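PDB 3GNE: VAL-1 from Chlorella virus, which catalyses the cleavage of alginate as a family 14 polysaccharide lyase, probably by the beta-elimination reaction usual for such enzymes. Local coordinates for residues A42-N47 and A233-F238; W77-P82 and G91-T96; N115-Q120 and N166-G171. One frame throughout, in Å; residues are numbered along the deposited sequence. Where two conformers were deposited one is given.

In the fold
All three contacts belong to one beta-sandwich, made of two antiparallel sheets. Contact 1 joins neighbouring strands 37-44 and 231-241 within one sheet, whereas contacts 2 and 3 cross the core to strands 91-99 and 112-119 of the other. Strand 72-80 lies between 231-241 and 166-173, so the contacts form a series: centres of contacts 1 and 2 are about 8 Å apart, those of 2 and 3 about 6 Å, and those of 1 and 3 about 14 Å. Along the chain, contact 2 closes before contact 3 opens, and both are nested within the long span of chain closed by contact 1. Residues distant in sequence thereby build a single continuous interior.

Contact 1 of 3, residues A42-N47 and A233-F238; sequences AVYDKN and AYFTNF
Within one antiparallel sheet of the beta-sandwich, strand 37-44 pairs with strand 231-241, and the local axes of 42-44 and 233-238 make an angle of 151°. Ala42 and Ala233 form a hydrogen-bonded pair, gripped by two backbone bonds. Ala42 N donates to Ala233 O at 2.7 Å, approaching almost along the C=O axis. In return, Ala233 N reaches Ala42 O at 3.0 Å and arrives in the carbonyl plane.

The tight side is the face that carries Ala42, Tyr44, Ala233 and Phe235, which is turned to the interior. Here the methyl of Ala42 lies at the edge of the Phe235 ring, its CB 3.8 Å from Phe235 CE2. Tyr44 and Phe235 cross at about a right angle, and both have CG anti to their carbonyl carbons. This torsion carries the phenol along the sheet past Ala233, whose CB is 4.2 Å from Tyr44 CE2. Beyond the pair, the rings of His93 and Trp217 meet Phe235 edge-to-face, continuing an aromatic core.

Packing loosens on the far side of Tyr44. The chain leaves the sheet at Asp45 and turns through Lys46, which is exposed to solvent, and Asn47; none of the three touches 233-238. Asp45 instead forms a salt bridge with Lys28. Val43 and Tyr234 point to the other face of the sheet, where Tyr234 stacks on Phe34. The buried hydroxyl of Tyr44 is satisfied by a hydrogen bond with Thr219 OG1, while in the plane of the Phe235 ring Tyr44 OH sits 3.4 Å from Phe235 CE2.

Contact 2 of 3, residues W77-P82 and G91-T96; sequences WEVFYP and GKHGGT
Trp77 opens the contact from strand 72-80, across the interior of the sandwich from strand 91-99. Its CG takes the crowded position between the backbone N and the carbonyl carbon (chi1 53°), and the indole projects toward the other sheet. The pyrrole edge meets His93: Trp77 NE1 is 3.0 Å from His93 ND1, which lies in the indole plane. The imidazole is steeply inclined, its plane at 68° to the five-membered ring. Further along the indole, Trp77 CZ2 comes within 3.6 Å of His93 CB, and Trp77 CH2 approaches Gly94 O at 3.7 Å. On the opposite sheet, the backbone of Ile117 bonds to both His93 and Gly94, consistent with a beta bulge there.

Two residues on, Val79 returns to the same face. Its side chain crosses that of His93 at about a right angle, with Val79 CG1 4.0 Å from His93 CE1. It thus gives the imidazole an apolar neighbour between its two polar ends, and the ring of Phe235 adds an edge-to-face contact.

The strand has ended by Tyr81, yet this side chain still reaches inward, with CG anti to the carbonyl carbon. Phenol and imidazole meet tip to tip. Tyr81 OH and His93 NE2 share a hydrogen bond of 2.8 Å with an angle of 166°, the oxygen lying in the imidazole plane at its edge. Phe87 packs edge-to-face with the tyrosine.

Both ring nitrogens of His93 therefore have a polar atom of 77-82 close by, and the hydrogen bond helps to fix the rotation of the ring. The indole nitrogen always carries a hydrogen, so its closeness would suit an unprotonated His93 ND1; with the buried setting, this is consistent with a neutral imidazole.

Contact 3 of 3, residues N115-Q120 and N166-G171; sequences NRIMWQ and NRIEIG
The carboxamide of Asn115 lies against Ile170: the terminal methyl sits beside it, with Ile170 CD1 3.7 Å from Asn115 CG and 3.8 Å from Asn115 OD1. Beyond the amide nitrogen is a carbonyl, Asn115 ND2 being 3.2 Å from Gly171 O. Two hydrogen bonds hold the amide, from Asn115 ND2 to the hydroxyls of Thr172 and Ser188, so the buried amide nitrogen is satisfied, and the two bonds help to set the turn of the carboxamide. The peptide that follows also touches this methyl, with Ile170 CD1 3.5 Å from Arg116 C.

Ile170 reaches so far because it is extended, with CG1 anti to the backbone N (chi1 -177°) and CD1 carried outward beyond it. Ile117 comes from the facing strand and slides past it in the opposite direction, its CG1 3.9 Å from Ile170 CB. The same Ile117 CG1 also meets Ile168 CG2 at 3.9 Å, so one isoleucine sits against two alternate residues of strand 166-173. Trp77 touches both Ile117 and Ile168 and extends the apolar layer.

Arg116 points the other way, off the outer face of its sheet, beside Lys92, Tyr128 and Tyr130. There it hydrogen-bonds a citrate and lies close to a glycerol, both probably from crystallisation; this is consistent with a surface suited to an anionic ligand such as alginate.

With the axes of 115-119 and 166-171 approaching to 7.9 Å at 153° and no clear hydrogen bond between the two segments, this is face-to-face packing of the two sheets, characteristic of the core of a concanavalin-like beta-sandwich.

Contact 1 of 3, residues A42-N47 and A233-F238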
loop_
_atom_site.group_PDB
_atom_site.type_symbol
_atom_site.label_atom_id
_atom_site.label_comp_id
_atom_site.label_asym_id
_atom_site.label_seq_id
_atom_site.Cartn_x
_atom_site.Cartn_y
_atom_site.Cartn_z
ATOM N N ALA A 42 -11.132 -10.589 2.609
ATOM C CA ALA A 42 -11.580 -9.219 2.253
ATOM C C ALA A 42 -12.852 -9.304 1.432
ATOM O O ALA A 42 -12.843 -9.904 0.314
ATOM C CB ALA A 42 -10.508 -8.530 1.430
ATOM N N VAL A 43 -13.908 -8.751 1.983
ATOM C CA VAL A 43 -15.222 -8.823 1.317
ATOM C C VAL A 43 -15.510 -7.508 0.656
ATOM O O VAL A 43 -15.547 -6.463 1.302
ATOM C CB VAL A 43 -16.285 -9.152 2.370
ATOM C CG1 VAL A 43 -17.690 -9.016 1.790
ATOM C CG2 VAL A 43 -16.057 -10.554 2.925
ATOM N N TYR A 44 -15.675 -7.537 -0.653
ATOM C CA TYR A 44 -15.964 -6.335 -1.429
ATOM C C TYR A 44 -17.380 -6.479 -1.959
ATOM O O TYR A 44 -17.610 -7.253 -2.919
ATOM C CB TYR A 44 -14.980 -6.174 -2.570
ATOM C CG TYR A 44 -13.492 -6.162 -2.239
ATOM C CD1 TYR A 44 -12.800 -5.007 -1.865
ATOM C CD2 TYR A 44 -12.793 -7.369 -2.322
ATOM C CE1 TYR A 44 -11.447 -5.004 -1.558
ATOM C CE2 TYR A 44 -11.463 -7.352 -2.050
ATOM C CZ TYR A 44 -10.776 -6.213 -1.679
ATOM O OH TYR A 44 -9.428 -6.297 -1.419
ATOM N N ASP A 45 -18.338 -5.757 -1.359
ATOM C CA ASP A 45 -19.675 -5.845 -1.966
ATOM C C ASP A 45 -19.761 -5.093 -3.286
ATOM O O ASP A 45 -18.971 -4.174 -3.570
ATOM C CB ASP A 45 -20.692 -5.234 -1.003
ATOM C CG ASP A 45 -21.042 -6.128 0.189
ATOM O OD1 ASP A 45 -20.573 -7.306 0.246
ATOM O OD2 ASP A 45 -21.810 -5.595 1.023
ATOM N N LYS A 46 -20.741 -5.468 -4.106
ATOM C CA LYS A 46 -21.054 -4.705 -5.288
ATOM C C LYS A 46 -21.195 -3.218 -4.956
ATOM O O LYS A 46 -21.834 -2.842 -3.956
ATOM C CB LYS A 46 -22.406 -5.211 -5.829
ATOM C CG LYS A 46 -22.714 -4.518 -7.178
ATOM C CD LYS A 46 -23.878 -5.215 -7.893
ATOM C CE LYS A 46 -24.168 -4.643 -9.264
ATOM N NZ LYS A 46 -25.382 -5.292 -9.880
ATOM N N ASN A 47 -20.625 -2.364 -5.781
ATOM C CA ASN A 47 -20.748 -0.919 -5.637
ATOM C C ASN A 47 -19.952 -0.387 -4.451
ATOM O O ASN A 47 -20.141 0.795 -4.099
ATOM C CB ASN A 47 -22.210 -0.490 -5.544
ATOM C CG ASN A 47 -22.443 0.815 -6.283
ATOM O OD1 ASN A 47 -21.537 1.349 -6.940
ATOM N ND2 ASN A 47 -23.654 1.355 -6.198
ATOM N N ALA A 233 -11.391 -11.573 -1.770
ATOM C CA ALA A 233 -9.999 -11.925 -1.951
ATOM C C ALA A 233 -9.445 -12.257 -0.575
ATOM O O ALA A 233 -10.011 -11.838 0.442
ATOM C CB ALA A 233 -9.216 -10.805 -2.615
ATOM N N TYR A 234 -8.317 -12.954 -0.542
ATOM C CA TYR A 234 -7.732 -13.292 0.749
ATOM C C TYR A 234 -6.320 -12.720 0.872
ATOM O O TYR A 234 -5.520 -12.857 -0.052
ATOM C CB TYR A 234 -7.665 -14.812 0.948
ATOM C CG TYR A 234 -8.993 -15.498 0.767
ATOM C CD1 TYR A 234 -9.857 -15.689 1.843
ATOM C CD2 TYR A 234 -9.376 -15.959 -0.503
ATOM C CE1 TYR A 234 -11.091 -16.316 1.666
ATOM C CE2 TYR A 234 -10.584 -16.591 -0.671
ATOM C CZ TYR A 234 -11.431 -16.773 0.409
ATOM O OH TYR A 234 -12.644 -17.428 0.184
ATOM N N PHE A 235 -6.020 -12.111 2.003
ATOM C CA PHE A 235 -4.702 -11.550 2.249
ATOM C C PHE A 235 -4.051 -12.269 3.424
ATOM O O PHE A 235 -4.696 -12.623 4.398
ATOM C CB PHE A 235 -4.852 -10.026 2.618
ATOM C CG PHE A 235 -5.244 -9.190 1.405
ATOM C CD1 PHE A 235 -4.306 -8.641 0.560
ATOM C CD2 PHE A 235 -6.608 -8.970 1.153
ATOM C CE1 PHE A 235 -4.681 -7.858 -0.538
ATOM C CE2 PHE A 235 -6.999 -8.193 0.061
ATOM C CZ PHE A 235 -6.041 -7.637 -0.799
ATOM N N THR A 236 -2.748 -12.467 3.325
ATOM C CA THR A 236 -2.063 -13.198 4.406
ATOM C C THR A 236 -0.616 -12.800 4.461
ATOM O O THR A 236 -0.095 -12.176 3.550
ATOM C CB THR A 236 -2.222 -14.732 4.174
ATOM O OG1 THR A 236 -1.833 -15.434 5.363
ATOM C CG2 THR A 236 -1.382 -15.196 2.966
ATOM N N ASN A 237 0.058 -13.218 5.541
ATOM C CA ASN A 237 1.499 -13.134 5.653
ATOM C C ASN A 237 1.986 -11.694 5.499
ATOM O O ASN A 237 2.884 -11.410 4.688
ATOM C CB ASN A 237 2.202 -14.053 4.625
ATOM C CG ASN A 237 3.604 -14.370 5.103
ATOM O OD1 ASN A 237 3.941 -14.269 6.283
ATOM N ND2 ASN A 237 4.465 -14.760 4.137
ATOM N N PHE A 238 1.419 -10.794 6.264
ATOM C CA PHE A 238 1.886 -9.406 6.281
ATOM C C PHE A 238 3.223 -9.344 7.010
ATOM O O PHE A 238 3.332 -9.787 8.157
ATOM C CB PHE A 238 0.874 -8.528 7.047
ATOM C CG PHE A 238 -0.416 -8.320 6.280
ATOM C CD1 PHE A 238 -0.551 -7.209 5.454
ATOM C CD2 PHE A 238 -1.488 -9.192 6.379
ATOM C CE1 PHE A 238 -1.790 -6.997 4.783
ATOM C CE2 PHE A 238 -2.684 -9.013 5.730
ATOM C CZ PHE A 238 -2.820 -7.900 4.908
#

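Contact 2 of 3, residues W77-P82 and G91-T96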
loop_
_atom_site.group_PDB
_atom_site.type_symbol
_atom_site.label_atom_id
_atom_site.label_comp_id
_atom_site.label_asym_id
_atom_site.label_seq_id
_atom_site.Cartn_x
_atom_site.Cartn_y
_atom_site.Cartn_z
ATOM N N TRP A 77 3.080 -8.707 1.622
ATOM C CA TRP A 77 1.877 -9.493 1.935
ATOM C C TRP A 77 1.614 -10.398 0.745
ATOM O O TRP A 77 2.247 -10.226 -0.319
ATOM C CB TRP A 77 0.627 -8.627 2.213
ATOM C CG TRP A 77 0.358 -7.636 1.115
ATOM C CD1 TRP A 77 -0.432 -7.827 0.005
ATOM C CD2 TRP A 77 0.877 -6.309 0.990
ATOM N NE1 TRP A 77 -0.436 -6.689 -0.793
ATOM C CE2 TRP A 77 0.366 -5.743 -0.203
ATOM C CE3 TRP A 77 1.746 -5.527 1.803
ATOM C CZ2 TRP A 77 0.673 -4.443 -0.632
ATOM C CZ3 TRP A 77 2.039 -4.230 1.362
ATOM C CH2 TRP A 77 1.525 -3.708 0.185
ATOM N N GLU A 78 0.717 -11.341 0.942
ATOM C CA GLU A 78 0.318 -12.217 -0.164
ATOM C C GLU A 78 -1.165 -12.104 -0.377
ATOM O O GLU A 78 -1.921 -11.913 0.585
ATOM C CB GLU A 78 0.669 -13.692 0.154
ATOM C CG GLU A 78 2.215 -13.775 0.356
ATOM C CD GLU A 78 2.612 -15.161 0.794
ATOM O OE1 GLU A 78 1.866 -16.118 0.541
ATOM O OE2 GLU A 78 3.698 -15.361 1.355
ATOM N N VAL A 79 -1.606 -12.208 -1.636
ATOM C CA VAL A 79 -3.064 -12.124 -1.910
ATOM C C VAL A 79 -3.498 -13.177 -2.910
ATOM O O VAL A 79 -2.831 -13.471 -3.882
ATOM C CB VAL A 79 -3.372 -10.710 -2.423
ATOM C CG1 VAL A 79 -2.601 -10.438 -3.726
ATOM C CG2 VAL A 79 -4.879 -10.537 -2.610
ATOM N N PHE A 80 -4.635 -13.784 -2.605
ATOM C CA PHE A 80 -5.258 -14.825 -3.411
ATOM C C PHE A 80 -6.586 -14.278 -3.968
ATOM O O PHE A 80 -7.473 -13.903 -3.184
ATOM C CB PHE A 80 -5.493 -16.024 -2.521
ATOM C CG PHE A 80 -5.959 -17.305 -3.203
ATOM C CD1 PHE A 80 -5.058 -18.372 -3.310
ATOM C CD2 PHE A 80 -7.226 -17.504 -3.706
ATOM C CE1 PHE A 80 -5.470 -19.563 -3.864
ATOM C CE2 PHE A 80 -7.652 -18.695 -4.268
ATOM C CZ PHE A 80 -6.773 -19.752 -4.357
ATOM N N TYR A 81 -6.656 -14.250 -5.287
ATOM C CA TYR A 81 -7.855 -13.851 -6.044
ATOM C C TYR A 81 -8.483 -15.113 -6.634
ATOM O O TYR A 81 -7.888 -15.628 -7.606
ATOM C CB TYR A 81 -7.457 -12.897 -7.163
ATOM C CG TYR A 81 -7.029 -11.536 -6.600
ATOM C CD1 TYR A 81 -8.053 -10.701 -6.100
ATOM C CD2 TYR A 81 -5.711 -11.095 -6.593
ATOM C CE1 TYR A 81 -7.681 -9.441 -5.595
ATOM C CE2 TYR A 81 -5.369 -9.846 -6.070
ATOM C CZ TYR A 81 -6.381 -9.043 -5.585
ATOM O OH TYR A 81 -6.082 -7.792 -5.046
ATOM N N PRO A 82 -9.597 -15.583 -6.117
ATOM C CA PRO A 82 -10.214 -16.751 -6.732
ATOM C C PRO A 82 -10.554 -16.477 -8.184
ATOM O O PRO A 82 -10.920 -15.354 -8.535
ATOM C CB PRO A 82 -11.498 -16.935 -5.915
ATOM C CG PRO A 82 -11.170 -16.330 -4.563
ATOM C CD PRO A 82 -10.327 -15.105 -4.939
ATOM N N GLY A 91 -7.636 -0.750 -7.830
ATOM C CA GLY A 91 -7.985 -0.557 -6.430
ATOM C C GLY A 91 -6.724 -0.559 -5.613
ATOM O O GLY A 91 -5.612 -0.688 -6.154
ATOM N N LYS A 92 -6.898 -0.443 -4.309
ATOM C CA LYS A 92 -5.759 -0.318 -3.415
ATOM C C LYS A 92 -5.517 -1.579 -2.587
ATOM O O LYS A 92 -6.460 -2.261 -2.193
ATOM C CB LYS A 92 -6.013 0.808 -2.381
ATOM C CG LYS A 92 -5.647 2.193 -2.861
ATOM C CD LYS A 92 -6.461 2.647 -4.060
ATOM C CE LYS A 92 -6.081 4.106 -4.344
ATOM N NZ LYS A 92 -6.779 4.533 -5.623
ATOM N N HIS A 93 -4.252 -1.771 -2.250
ATOM C CA HIS A 93 -3.864 -2.682 -1.168
ATOM C C HIS A 93 -3.493 -1.863 0.053
ATOM O O HIS A 93 -4.308 -1.668 0.956
ATOM C CB HIS A 93 -2.695 -3.576 -1.615
ATOM C CG HIS A 93 -3.125 -4.686 -2.520
ATOM N ND1 HIS A 93 -2.204 -5.617 -2.944
ATOM C CD2 HIS A 93 -4.321 -5.001 -3.078
ATOM C CE1 HIS A 93 -2.852 -6.468 -3.723
ATOM N NE2 HIS A 93 -4.130 -6.140 -3.847
ATOM N N GLY A 94 -2.270 -1.301 0.076
ATOM C CA GLY A 94 -1.807 -0.491 1.185
ATOM C C GLY A 94 -0.376 -0.080 0.925
ATOM O O GLY A 94 0.153 -0.296 -0.160
ATOM N N GLY A 95 0.252 0.505 1.936
ATOM C CA GLY A 95 1.653 0.937 1.729
ATOM C C GLY A 95 2.075 1.767 2.918
ATOM O O GLY A 95 1.597 1.618 4.033
ATOM N N THR A 96 3.023 2.628 2.657
ATOM C CA THR A 96 3.694 3.376 3.702
ATOM C C THR A 96 3.378 4.843 3.598
ATOM O O THR A 96 3.260 5.373 2.510
ATOM C CB THR A 96 5.211 3.112 3.511
ATOM O OG1 THR A 96 5.955 3.494 4.631
ATOM C CG2 THR A 96 5.650 3.952 2.336
#

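Contact 3 of 3, residues N115-Q120 and N166-G171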
loop_
_atom_site.group_PDB
_atom_site.type_symbol
_atom_site.label_atom_id
_atom_site.label_comp_id
_atom_site.label_asym_id
_atom_site.label_seq_id
_atom_site.Cartn_x
_atom_site.Cartn_y
_atom_site.Cartn_z
ATOM N N ASN A 115 3.217 5.969 -0.245
ATOM C CA ASN A 115 3.730 5.018 -1.239
ATOM C C ASN A 115 2.875 3.772 -1.149
ATOM O O ASN A 115 3.024 3.059 -0.149
ATOM C CB ASN A 115 5.202 4.694 -0.909
ATOM C CG ASN A 115 5.908 4.017 -2.060
ATOM O OD1 ASN A 115 5.432 4.164 -3.199
ATOM N ND2 ASN A 115 6.978 3.289 -1.775
ATOM N N ARG A 116 1.985 3.545 -2.113
ATOM C CA ARG A 116 1.048 2.445 -1.989
ATOM C C ARG A 116 1.098 1.534 -3.203
ATOM O O ARG A 116 1.482 1.933 -4.290
ATOM C CB ARG A 116 -0.380 2.963 -1.861
ATOM C CG ARG A 116 -0.661 3.538 -0.469
ATOM C CD ARG A 116 -2.153 3.940 -0.324
ATOM N NE ARG A 116 -2.340 5.178 -1.155
ATOM C CZ ARG A 116 -3.516 5.750 -1.389
ATOM N NH1 ARG A 116 -4.645 5.190 -0.899
ATOM N NH2 ARG A 116 -3.633 6.878 -2.111
ATOM N N ILE A 117 0.641 0.297 -2.983
ATOM C CA ILE A 117 0.360 -0.607 -4.081
ATOM C C ILE A 117 -1.082 -0.443 -4.513
ATOM O O ILE A 117 -2.013 -0.469 -3.648
ATOM C CB ILE A 117 0.542 -2.073 -3.602
ATOM C CG1 ILE A 117 2.012 -2.393 -3.310
ATOM C CG2 ILE A 117 -0.074 -3.023 -4.627
ATOM C CD1 ILE A 117 2.915 -2.469 -4.548
ATOM N N MET A 118 -1.300 -0.311 -5.815
ATOM C CA MET A 118 -2.613 -0.491 -6.408
ATOM C C MET A 118 -2.585 -1.681 -7.373
ATOM O O MET A 118 -1.610 -1.930 -8.064
ATOM C CB MET A 118 -3.072 0.695 -7.255
ATOM C CG MET A 118 -3.698 1.806 -6.398
ATOM S SD MET A 118 -4.274 3.167 -7.458
ATOM C CE MET A 118 -5.688 2.432 -8.278
ATOM N N TRP A 119 -3.727 -2.376 -7.417
ATOM C CA TRP A 119 -3.975 -3.269 -8.547
ATOM C C TRP A 119 -4.580 -2.451 -9.681
ATOM O O TRP A 119 -5.029 -1.316 -9.452
ATOM C CB TRP A 119 -4.821 -4.465 -8.175
ATOM C CG TRP A 119 -6.322 -4.315 -8.108
ATOM C CD1 TRP A 119 -7.182 -4.389 -9.170
ATOM C CD2 TRP A 119 -7.143 -4.082 -6.948
ATOM N NE1 TRP A 119 -8.496 -4.217 -8.771
ATOM C CE2 TRP A 119 -8.484 -4.026 -7.389
ATOM C CE3 TRP A 119 -6.876 -3.905 -5.588
ATOM C CZ2 TRP A 119 -9.566 -3.817 -6.538
ATOM C CZ3 TRP A 119 -7.937 -3.697 -4.737
ATOM C CH2 TRP A 119 -9.271 -3.651 -5.201
ATOM N N GLN A 120 -4.599 -3.030 -10.869
ATOM C CA GLN A 120 -5.059 -2.374 -12.067
ATOM C C GLN A 120 -5.975 -3.338 -12.809
ATOM O O GLN A 120 -6.199 -4.471 -12.420
ATOM C CB GLN A 120 -3.870 -2.047 -12.985
ATOM C CG GLN A 120 -2.836 -1.119 -12.295
ATOM C CD GLN A 120 -3.359 0.311 -12.280
ATOM O OE1 GLN A 120 -4.097 0.764 -11.346
ATOM N NE2 GLN A 120 -2.950 1.015 -13.282
ATOM N N ASN A 166 -0.306 -14.645 -4.598
ATOM C CA ASN A 166 0.610 -13.680 -5.233
ATOM C C ASN A 166 1.412 -12.990 -4.132
ATOM O O ASN A 166 0.773 -12.574 -3.143
ATOM C CB ASN A 166 -0.166 -12.603 -5.985
ATOM C CG ASN A 166 -0.944 -13.189 -7.166
ATOM O OD1 ASN A 166 -0.344 -13.441 -8.214
ATOM N ND2 ASN A 166 -2.259 -13.332 -7.036
ATOM N N ARG A 167 2.692 -12.852 -4.294
ATOM C CA ARG A 167 3.567 -12.224 -3.325
ATOM C C ARG A 167 3.857 -10.789 -3.736
ATOM O O ARG A 167 4.385 -10.564 -4.817
ATOM C CB ARG A 167 4.886 -13.022 -3.201
ATOM C CG ARG A 167 4.607 -14.460 -2.787
ATOM C CD ARG A 167 5.907 -15.240 -2.687
ATOM N NE ARG A 167 6.738 -15.179 -3.863
ATOM C CZ ARG A 167 6.715 -15.620 -5.104
ATOM N NH1 ARG A 167 7.726 -15.335 -5.915
ATOM N NH2 ARG A 167 5.672 -16.339 -5.549
ATOM N N ILE A 168 3.511 -9.855 -2.831
ATOM C CA ILE A 168 3.677 -8.450 -3.114
ATOM C C ILE A 168 4.643 -7.827 -2.108
ATOM O O ILE A 168 4.551 -8.121 -0.920
ATOM C CB ILE A 168 2.305 -7.729 -2.959
ATOM C CG1 ILE A 168 1.192 -8.454 -3.743
ATOM C CG2 ILE A 168 2.450 -6.261 -3.349
ATOM C CD1 ILE A 168 1.380 -8.473 -5.226
ATOM N N GLU A 169 5.509 -6.904 -2.538
ATOM C CA GLU A 169 6.284 -6.147 -1.569
ATOM C C GLU A 169 6.318 -4.694 -2.049
ATOM O O GLU A 169 6.314 -4.442 -3.268
ATOM C CB GLU A 169 7.762 -6.647 -1.447
ATOM C CG GLU A 169 7.858 -8.172 -1.248
ATOM C CD GLU A 169 9.273 -8.553 -0.797
ATOM O OE1 GLU A 169 10.021 -7.714 -0.253
ATOM O OE2 GLU A 169 9.569 -9.735 -0.946
ATOM N N ILE A 170 6.447 -3.792 -1.093
ATOM C CA ILE A 170 6.647 -2.409 -1.464
ATOM C C ILE A 170 7.731 -1.834 -0.543
ATOM O O ILE A 170 7.548 -1.857 0.692
ATOM C CB ILE A 170 5.363 -1.543 -1.429
ATOM C CG1 ILE A 170 5.618 -0.116 -1.906
ATOM C CG2 ILE A 170 4.629 -1.577 -0.097
ATOM C CD1 ILE A 170 4.373 0.639 -2.350
ATOM N N GLY A 171 8.787 -1.319 -1.158
ATOM C CA GLY A 171 9.888 -0.711 -0.418
ATOM C C GLY A 171 9.854 0.801 -0.539
ATOM O O GLY A 171 9.472 1.366 -1.569
#